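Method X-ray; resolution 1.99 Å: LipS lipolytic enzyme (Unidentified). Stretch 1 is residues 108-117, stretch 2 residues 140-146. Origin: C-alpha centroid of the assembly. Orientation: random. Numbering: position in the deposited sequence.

Stretch 1 108-117: IVAAMRWLEE
Stretch 2 140-146: QFPERFA

What occupies the apolar centre of the contact? Met112 does, its CA-to-CB bond pointing toward the second stretch and its chi angles m, t and p (-82°, 175°, 61°). The final p turn swings the methyl over one face of the Phe141 ring: CE lies 4.2 Å from the ring centroid of Phe141, 23° off the normal, a CH-pi contact, with 3.8 Å between Met112 CE and Phe141 CD2. Met112 SD sits obliquely to the same ring, 4.6 Å from the Phe141 centroid. The sulfur also meets Phe145, but at the ring edge: Met112 SD is 3.8 Å from Phe145 CZ and 5.0 Å from the centroid of that ring. One thioether thus serves two aromatic rings in two different ways.

How do the two backbones present these side chains? The first stretch lies within a longer helix that begins before it and continues after it, with phi/psi near -65/-40 and i to i-4 hydrogen bonds such as Met112 N to Ile108 O at 2.9 Å and Glu116 N to Met112 O at 3.0 Å. Opposite them, Phe141 is the first residue to leave helical angles after a helix, at -130/75, and Arg144 N donates to Phe141 O at 3.1 Å, closing a turn. The register pairs Val109 with Phe141, CA to CA 10.1 Å, and Met112 with Arg144, CA to CA 9.4 Å. Phe141 (chi1 -57°, chi2 -78°) points its CA-to-CB bond toward the helix; that of Phe145 (chi1 -70°, chi2 -83°) runs sideways, yet its ring end comes nearer.

What flanks the methionine along the helix? One turn earlier, Val109, a t rotamer with its CA-to-CB bond sideways, brings CG2 to 4.2 Å from Phe141 CZ, extending the apolar patch along that ring. One turn later comes Glu116, where the character changes from apolar to charged.

What happens at the polar edge? Glu116 (chi1 -85°, chi2 149°, chi3 -165°) and Arg144 (chi1 -166°, chi2 159°, chi3 -88°, chi4 -167°) both point their CA-to-CB bonds toward the opposing stretch and form a salt bridge, Glu116 OE1 to Arg144 NH1 at 3.3 Å. The oxygen lies over one face of the guanidinium, well out of its plane, so no N-H points at it and the attraction rests on charge alone. No hydrogen bond crosses between the stretches. The 3.0 Å separation of Met112 CE and Arg144 CD is too close, a clash in the model rather than a favourable contact.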

# COMPACT_ATOMS: atom_id res chain seq x y z
N ILE C 108 -15.71 -8.11 -3.53
CA ILE C 108 -16.20 -8.23 -2.14
C ILE C 108 -17.48 -7.42 -1.94
O ILE C 108 -18.40 -7.91 -1.34
CB ILE C 108 -15.18 -7.73 -1.21
CG1 ILE C 108 -13.90 -8.59 -1.39
CG2 ILE C 108 -15.69 -7.76 0.27
CD1 ILE C 108 -14.05 -10.23 -1.28
N VAL C 109 -17.56 -6.21 -2.53
CA VAL C 109 -18.75 -5.41 -2.53
C VAL C 109 -19.93 -6.14 -3.21
O VAL C 109 -20.97 -6.19 -2.64
CB VAL C 109 -18.49 -4.02 -3.20
CG1 VAL C 109 -19.80 -3.27 -3.26
CG2 VAL C 109 -17.58 -3.21 -2.25
N ALA C 110 -19.75 -6.72 -4.40
CA ALA C 110 -20.86 -7.46 -5.03
C ALA C 110 -21.27 -8.71 -4.21
O ALA C 110 -22.46 -9.06 -4.20
CB ALA C 110 -20.47 -7.94 -6.46
N ALA C 111 -20.34 -9.41 -3.58
CA ALA C 111 -20.73 -10.58 -2.72
C ALA C 111 -21.54 -10.07 -1.49
O ALA C 111 -22.51 -10.72 -0.98
CB ALA C 111 -19.43 -11.39 -2.25
N MET C 112 -21.13 -8.91 -0.99
CA MET C 112 -21.86 -8.27 0.16
C MET C 112 -23.24 -7.90 -0.32
O MET C 112 -24.19 -8.10 0.39
CB MET C 112 -21.24 -6.94 0.61
CG MET C 112 -20.06 -7.15 1.52
SD MET C 112 -19.22 -5.61 1.94
CE MET C 112 -20.61 -4.75 2.77
N ARG C 113 -23.37 -7.37 -1.54
CA ARG C 113 -24.71 -7.02 -2.03
C ARG C 113 -25.58 -8.27 -2.24
O ARG C 113 -26.78 -8.23 -1.98
CB ARG C 113 -24.61 -6.17 -3.30
CG ARG C 113 -23.98 -4.80 -2.90
CD ARG C 113 -23.63 -3.90 -4.08
NE ARG C 113 -23.30 -2.55 -3.63
CZ ARG C 113 -22.72 -1.61 -4.39
NH1 ARG C 113 -22.37 -1.88 -5.65
NH2 ARG C 113 -22.48 -0.39 -3.87
N TRP C 114 -24.98 -9.37 -2.68
CA TRP C 114 -25.72 -10.63 -2.94
C TRP C 114 -26.24 -11.19 -1.60
O TRP C 114 -27.41 -11.65 -1.52
CB TRP C 114 -24.79 -11.62 -3.65
CG TRP C 114 -25.39 -12.96 -3.98
CD1 TRP C 114 -25.97 -13.32 -5.16
CD2 TRP C 114 -25.44 -14.14 -3.12
NE1 TRP C 114 -26.39 -14.66 -5.09
CE2 TRP C 114 -26.09 -15.18 -3.86
CE3 TRP C 114 -25.03 -14.41 -1.78
CZ2 TRP C 114 -26.28 -16.49 -3.33
CZ3 TRP C 114 -25.25 -15.71 -1.22
CH2 TRP C 114 -25.88 -16.73 -2.00
N LEU C 115 -25.39 -11.11 -0.56
CA LEU C 115 -25.77 -11.58 0.77
C LEU C 115 -26.83 -10.69 1.37
O LEU C 115 -27.72 -11.19 1.97
CB LEU C 115 -24.56 -11.60 1.73
CG LEU C 115 -23.53 -12.64 1.48
CD1 LEU C 115 -22.31 -12.42 2.36
CD2 LEU C 115 -24.00 -14.07 1.68
N GLU C 116 -26.77 -9.39 1.17
CA GLU C 116 -27.75 -8.48 1.75
C GLU C 116 -29.15 -8.64 1.11
O GLU C 116 -30.13 -8.47 1.77
CB GLU C 116 -27.31 -7.04 1.63
CG GLU C 116 -26.43 -6.62 2.72
CD GLU C 116 -25.46 -5.56 2.24
OE1 GLU C 116 -24.48 -5.31 2.96
OE2 GLU C 116 -25.63 -4.99 1.15
N GLU C 117 -29.22 -8.95 -0.17
CA GLU C 117 -30.48 -9.41 -0.76
C GLU C 117 -31.15 -10.58 -0.02
O GLU C 117 -32.35 -10.63 0.08
CB GLU C 117 -30.25 -9.75 -2.26
CG GLU C 117 -30.12 -8.47 -3.14
CD GLU C 117 -29.61 -8.75 -4.59
OE1 GLU C 117 -29.36 -9.88 -5.03
OE2 GLU C 117 -29.46 -7.81 -5.35
N GLN C 140 -14.29 -0.45 6.35
CA GLN C 140 -14.87 0.36 5.27
C GLN C 140 -16.36 0.55 5.50
O GLN C 140 -16.90 1.67 5.18
CB GLN C 140 -14.69 -0.30 3.91
CG GLN C 140 -15.33 0.42 2.77
CD GLN C 140 -14.64 1.82 2.48
OE1 GLN C 140 -13.61 1.89 1.87
NE2 GLN C 140 -15.23 2.90 2.96
N PHE C 141 -17.01 -0.49 6.07
CA PHE C 141 -18.50 -0.48 6.33
C PHE C 141 -18.67 -0.91 7.78
O PHE C 141 -18.98 -2.06 8.07
CB PHE C 141 -19.16 -1.51 5.46
CG PHE C 141 -18.88 -1.31 3.98
CD1 PHE C 141 -19.59 -0.31 3.23
CD2 PHE C 141 -17.90 -2.08 3.33
CE1 PHE C 141 -19.29 -0.12 1.83
CE2 PHE C 141 -17.62 -1.94 1.94
CZ PHE C 141 -18.31 -0.96 1.19
N PRO C 142 -18.37 -0.00 8.70
CA PRO C 142 -18.19 -0.39 10.08
C PRO C 142 -19.43 -0.91 10.81
O PRO C 142 -19.28 -1.47 11.84
CB PRO C 142 -17.73 0.93 10.76
CG PRO C 142 -17.42 1.87 9.69
CD PRO C 142 -18.25 1.46 8.53
N GLU C 143 -20.63 -0.71 10.28
CA GLU C 143 -21.82 -1.17 10.99
C GLU C 143 -22.36 -2.38 10.27
O GLU C 143 -23.44 -2.86 10.64
CB GLU C 143 -22.97 -0.13 10.87
CG GLU C 143 -22.56 1.27 11.08
CD GLU C 143 -22.74 1.69 12.49
OE1 GLU C 143 -22.25 1.02 13.42
OE2 GLU C 143 -23.40 2.71 12.69
N ARG C 144 -21.70 -2.85 9.22
CA ARG C 144 -22.41 -3.72 8.39
C ARG C 144 -22.30 -5.19 8.87
O ARG C 144 -23.21 -6.00 8.66
CB ARG C 144 -21.85 -3.61 7.03
CG ARG C 144 -22.83 -4.26 6.11
CD ARG C 144 -22.55 -3.69 4.73
NE ARG C 144 -23.23 -2.45 4.36
CZ ARG C 144 -23.27 -2.00 3.10
NH1 ARG C 144 -22.66 -2.66 2.09
NH2 ARG C 144 -23.93 -0.87 2.83
N PHE C 145 -21.17 -5.53 9.50
CA PHE C 145 -20.90 -6.93 9.85
C PHE C 145 -21.21 -7.19 11.31
O PHE C 145 -20.90 -6.37 12.16
CB PHE C 145 -19.43 -7.29 9.52
CG PHE C 145 -19.19 -7.35 8.03
CD1 PHE C 145 -19.50 -8.51 7.32
CD2 PHE C 145 -18.76 -6.23 7.34
CE1 PHE C 145 -19.37 -8.59 5.89
CE2 PHE C 145 -18.58 -6.30 5.93
CZ PHE C 145 -18.86 -7.49 5.25
N ALA C 146 -21.80 -8.33 11.59
CA ALA C 146 -21.94 -8.77 13.03
C ALA C 146 -20.61 -9.39 13.60
O ALA C 146 -20.43 -9.54 14.81
CB ALA C 146 -23.11 -9.79 13.18